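Local coordinates for CRISPR system CMR subunit Cmr7 1 (PDB 2X5Q), which forms part of the CMR ribonucleoprotein complex of the CRISPR antiviral defence system, possibly as a homodimer, at residues 46-51 against 164-169. Residues are numbered along the deposited sequence; the frame is centred on the assembly and turned at random.
Sequences SQIDDK and AKIYNS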
ATOM      1  N   SER A  46      -5.692 -18.009  -8.948  1.00 25.72           N
ATOM      2  CA  SER A  46      -7.149 -17.923  -8.930  1.00 25.58           C
ATOM      3  C   SER A  46      -7.734 -19.081  -9.725  1.00 27.12           C
ATOM      4  O   SER A  46      -7.229 -19.435 -10.795  1.00 27.30           O
ATOM      5  CB  SER A  46      -7.632 -16.594  -9.488  1.00 25.03           C
ATOM      6  OG  SER A  46      -7.122 -15.510  -8.733  1.00 23.05           O
ATOM      7  N   GLN A  47      -8.801 -19.671  -9.189  1.00 27.92           N
ATOM      8  CA  GLN A  47      -9.335 -20.933  -9.694  1.00 29.32           C
ATOM      9  C   GLN A  47     -10.858 -20.905  -9.758  1.00 29.50           C
ATOM     10  O   GLN A  47     -11.505 -20.276  -8.927  1.00 29.21           O
ATOM     11  CB  GLN A  47      -8.872 -22.094  -8.791  1.00 30.78           C
ATOM     12  CG  GLN A  47      -7.361 -22.419  -8.905  1.00 32.03           C
ATOM     13  CD  GLN A  47      -6.794 -23.133  -7.679  1.00 33.86           C
ATOM     14  OE1 GLN A  47      -7.376 -24.117  -7.199  1.00 40.63           O
ATOM     15  NE2 GLN A  47      -5.648 -22.649  -7.170  1.00 33.36           N
ATOM     16  N   ILE A  48     -11.427 -21.563 -10.759  1.00 30.12           N
ATOM     17  CA  ILE A  48     -12.858 -21.844 -10.760  1.00 30.96           C
ATOM     18  C   ILE A  48     -13.093 -23.349 -10.676  1.00 31.90           C
ATOM     19  O   ILE A  48     -12.272 -24.154 -11.135  1.00 32.19           O
ATOM     20  CB  ILE A  48     -13.629 -21.191 -11.962  1.00 31.49           C
ATOM     21  CG1 ILE A  48     -13.396 -21.913 -13.276  1.00 32.29           C
ATOM     22  CG2 ILE A  48     -13.251 -19.717 -12.127  1.00 29.80           C
ATOM     23  CD1 ILE A  48     -14.494 -21.648 -14.283  1.00 33.87           C
ATOM     24  N   ASP A  49     -14.203 -23.729 -10.052  1.00 32.14           N
ATOM     25  CA  ASP A  49     -14.588 -25.133  -9.960  1.00 34.03           C
ATOM     26  C   ASP A  49     -16.093 -25.192  -9.777  1.00 34.78           C
ATOM     27  O   ASP A  49     -16.753 -24.168  -9.954  1.00 34.42           O
ATOM     28  CB  ASP A  49     -13.821 -25.844  -8.833  1.00 33.99           C
ATOM     29  CG  ASP A  49     -14.095 -25.266  -7.450  1.00 33.35           C
ATOM     30  OD1 ASP A  49     -15.117 -24.585  -7.232  1.00 33.25           O
ATOM     31  OD2 ASP A  49     -13.260 -25.504  -6.560  1.00 34.59           O
ATOM     32  N   ASP A  50     -16.633 -26.359  -9.419  1.00 36.15           N
ATOM     33  CA  ASP A  50     -18.080 -26.504  -9.244  1.00 38.36           C
ATOM     34  C   ASP A  50     -18.676 -25.696  -8.077  1.00 37.84           C
ATOM     35  O   ASP A  50     -19.891 -25.639  -7.943  1.00 39.06           O
ATOM     36  CB  ASP A  50     -18.531 -27.990  -9.200  1.00 40.16           C
ATOM     37  CG  ASP A  50     -17.948 -28.786  -8.023  1.00 41.32           C
ATOM     38  OD1 ASP A  50     -17.143 -28.250  -7.242  1.00 42.65           O
ATOM     39  OD2 ASP A  50     -18.274 -29.987  -7.901  1.00 43.62           O
ATOM     40  N   LYS A  51     -17.831 -25.057  -7.264  1.00 37.00           N
ATOM     41  CA  LYS A  51     -18.298 -24.225  -6.139  1.00 37.25           C
ATOM     42  C   LYS A  51     -18.161 -22.724  -6.389  1.00 35.86           C
ATOM     43  O   LYS A  51     -18.593 -21.915  -5.555  1.00 36.74           O
ATOM     44  CB  LYS A  51     -17.540 -24.587  -4.862  1.00 37.72           C
ATOM     45  CG  LYS A  51     -17.431 -26.076  -4.565  1.00 40.73           C
ATOM     46  CD  LYS A  51     -18.796 -26.724  -4.408  1.00 44.06           C
ATOM     47  CE  LYS A  51     -18.658 -28.222  -4.179  1.00 46.24           C
ATOM     48  NZ  LYS A  51     -19.908 -28.935  -4.546  1.00 48.81           N
ATOM     49  N   ALA A 164     -11.437 -21.859 -19.989  1.00 28.40           N
ATOM     50  CA  ALA A 164     -12.296 -22.488 -21.009  1.00 29.81           C
ATOM     51  C   ALA A 164     -12.691 -23.939 -20.704  1.00 30.16           C
ATOM     52  O   ALA A 164     -13.869 -24.285 -20.743  1.00 30.38           O
ATOM     53  CB  ALA A 164     -11.617 -22.405 -22.387  1.00 31.02           C
ATOM     54  N   LYS A 165     -11.719 -24.784 -20.384  1.00 30.07           N
ATOM     55  CA  LYS A 165     -12.013 -26.196 -20.151  1.00 30.85           C
ATOM     56  C   LYS A 165     -12.887 -26.430 -18.917  1.00 30.11           C
ATOM     57  O   LYS A 165     -13.919 -27.110 -18.987  1.00 29.31           O
ATOM     58  CB  LYS A 165     -10.723 -27.015 -20.098  1.00 31.24           C
ATOM     59  CG  LYS A 165     -10.182 -27.276 -21.502  1.00 33.58           C
ATOM     60  CD  LYS A 165      -8.834 -27.954 -21.496  1.00 34.30           C
ATOM     61  CE  LYS A 165      -8.419 -28.337 -22.915  1.00 36.77           C
ATOM     62  NZ  LYS A 165      -8.957 -29.649 -23.365  1.00 37.82           N
ATOM     63  N   ILE A 166     -12.497 -25.834 -17.801  1.00 29.41           N
ATOM     64  CA  ILE A 166     -13.287 -25.951 -16.580  1.00 29.66           C
ATOM     65  C   ILE A 166     -14.694 -25.410 -16.814  1.00 30.23           C
ATOM     66  O   ILE A 166     -15.675 -26.078 -16.495  1.00 30.97           O
ATOM     67  CB  ILE A 166     -12.632 -25.239 -15.390  1.00 28.90           C
ATOM     68  CG1 ILE A 166     -11.264 -25.864 -15.082  1.00 29.64           C
ATOM     69  CG2 ILE A 166     -13.555 -25.334 -14.161  1.00 29.80           C
ATOM     70  CD1 ILE A 166     -10.504 -25.173 -13.931  1.00 27.81           C
ATOM     71  N   TYR A 167     -14.786 -24.218 -17.406  1.00 30.41           N
ATOM     72  CA  TYR A 167     -16.066 -23.536 -17.606  1.00 31.14           C
ATOM     73  C   TYR A 167     -17.043 -24.325 -18.465  1.00 32.49           C
ATOM     74  O   TYR A 167     -18.233 -24.403 -18.139  1.00 32.82           O
ATOM     75  CB  TYR A 167     -15.837 -22.174 -18.258  1.00 31.60           C
ATOM     76  CG  TYR A 167     -17.090 -21.361 -18.431  1.00 32.90           C
ATOM     77  CD1 TYR A 167     -17.663 -20.698 -17.346  1.00 33.75           C
ATOM     78  CD2 TYR A 167     -17.705 -21.240 -19.677  1.00 34.66           C
ATOM     79  CE1 TYR A 167     -18.809 -19.939 -17.497  1.00 34.81           C
ATOM     80  CE2 TYR A 167     -18.863 -20.472 -19.836  1.00 36.84           C
ATOM     81  CZ  TYR A 167     -19.405 -19.831 -18.737  1.00 36.61           C
ATOM     82  OH  TYR A 167     -20.541 -19.077 -18.867  1.00 37.92           O
ATOM     83  N   ASN A 168     -16.533 -24.879 -19.565  1.00 32.59           N
ATOM     84  CA  ASN A 168     -17.326 -25.692 -20.485  1.00 34.13           C
ATOM     85  C   ASN A 168     -17.813 -26.983 -19.835  1.00 34.20           C
ATOM     86  O   ASN A 168     -18.790 -27.570 -20.308  1.00 35.26           O
ATOM     87  CB  ASN A 168     -16.529 -26.039 -21.755  1.00 34.62           C
ATOM     88  CG  ASN A 168     -16.260 -24.826 -22.651  1.00 35.96           C
ATOM     89  OD1 ASN A 168     -16.978 -23.832 -22.607  1.00 38.23           O
ATOM     90  ND2 ASN A 168     -15.223 -24.920 -23.475  1.00 35.29           N
ATOM     91  N   SER A 169     -17.127 -27.428 -18.775  1.00 32.85           N
ATOM     92  CA  SER A 169     -17.541 -28.619 -18.029  1.00 33.50           C
ATOM     93  C   SER A 169     -18.684 -28.325 -17.044  1.00 34.08           C
ATOM     94  O   SER A 169     -19.378 -29.236 -16.616  1.00 35.16           O
ATOM     95  CB  SER A 169     -16.342 -29.275 -17.306  1.00 32.69           C
ATOM     96  OG  SER A 169     -16.025 -28.667 -16.060  1.00 31.84           O
TER
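Ile48 turns CG1 in between its backbone N and carbonyl carbon (chi1 75°), and the extended remainder of that branch carries CD1 out to the helix. In Ile166 a chi1 of -61° puts CG1 beside the backbone N and leaves CG2 anti to it, which sets this methyl against the strand. From CB atoms that both face the other segment, the two side chains slide past each other in opposite directions, and Ile48 CG1 meets Ile166 CG2 at 3.5 Å. Ile48 CD1 continues beyond this point to the next helical residue, where it approaches the backbone N and CB of Tyr167, the latter at 4.2 Å. Both branches of Ile166 reach the strand backbone, CG2 and CD1 each 3.5 Å from Ile48 O.

The pairing illustrates how a short helix can be laid beside a short strand chiefly through two isoleucines. Segments 47-49 and 164-169 run nearly parallel, at 22°, with axes 8.3 Å apart. Leu53, Tyr163 and Leu178 also touch Ile48, and the side chain of Tyr167 touches helices 148-162 and 172-185, so the contact joins the strand to the C-terminal helical part of the fold.

Polar groups here find partners away from the interface. Asp49 CB points away from the helix and its carboxylate closes an Asx turn, OD1 accepting from Lys51 N at 2.8 Å and also bonding His54; Ser169 OG donates back to Ile166 O at 2.6 Å. With no hydrogen bond crossing between the segments, their direct contact is apolar, and the packing of the two isoleucines probably contributes to the spacing.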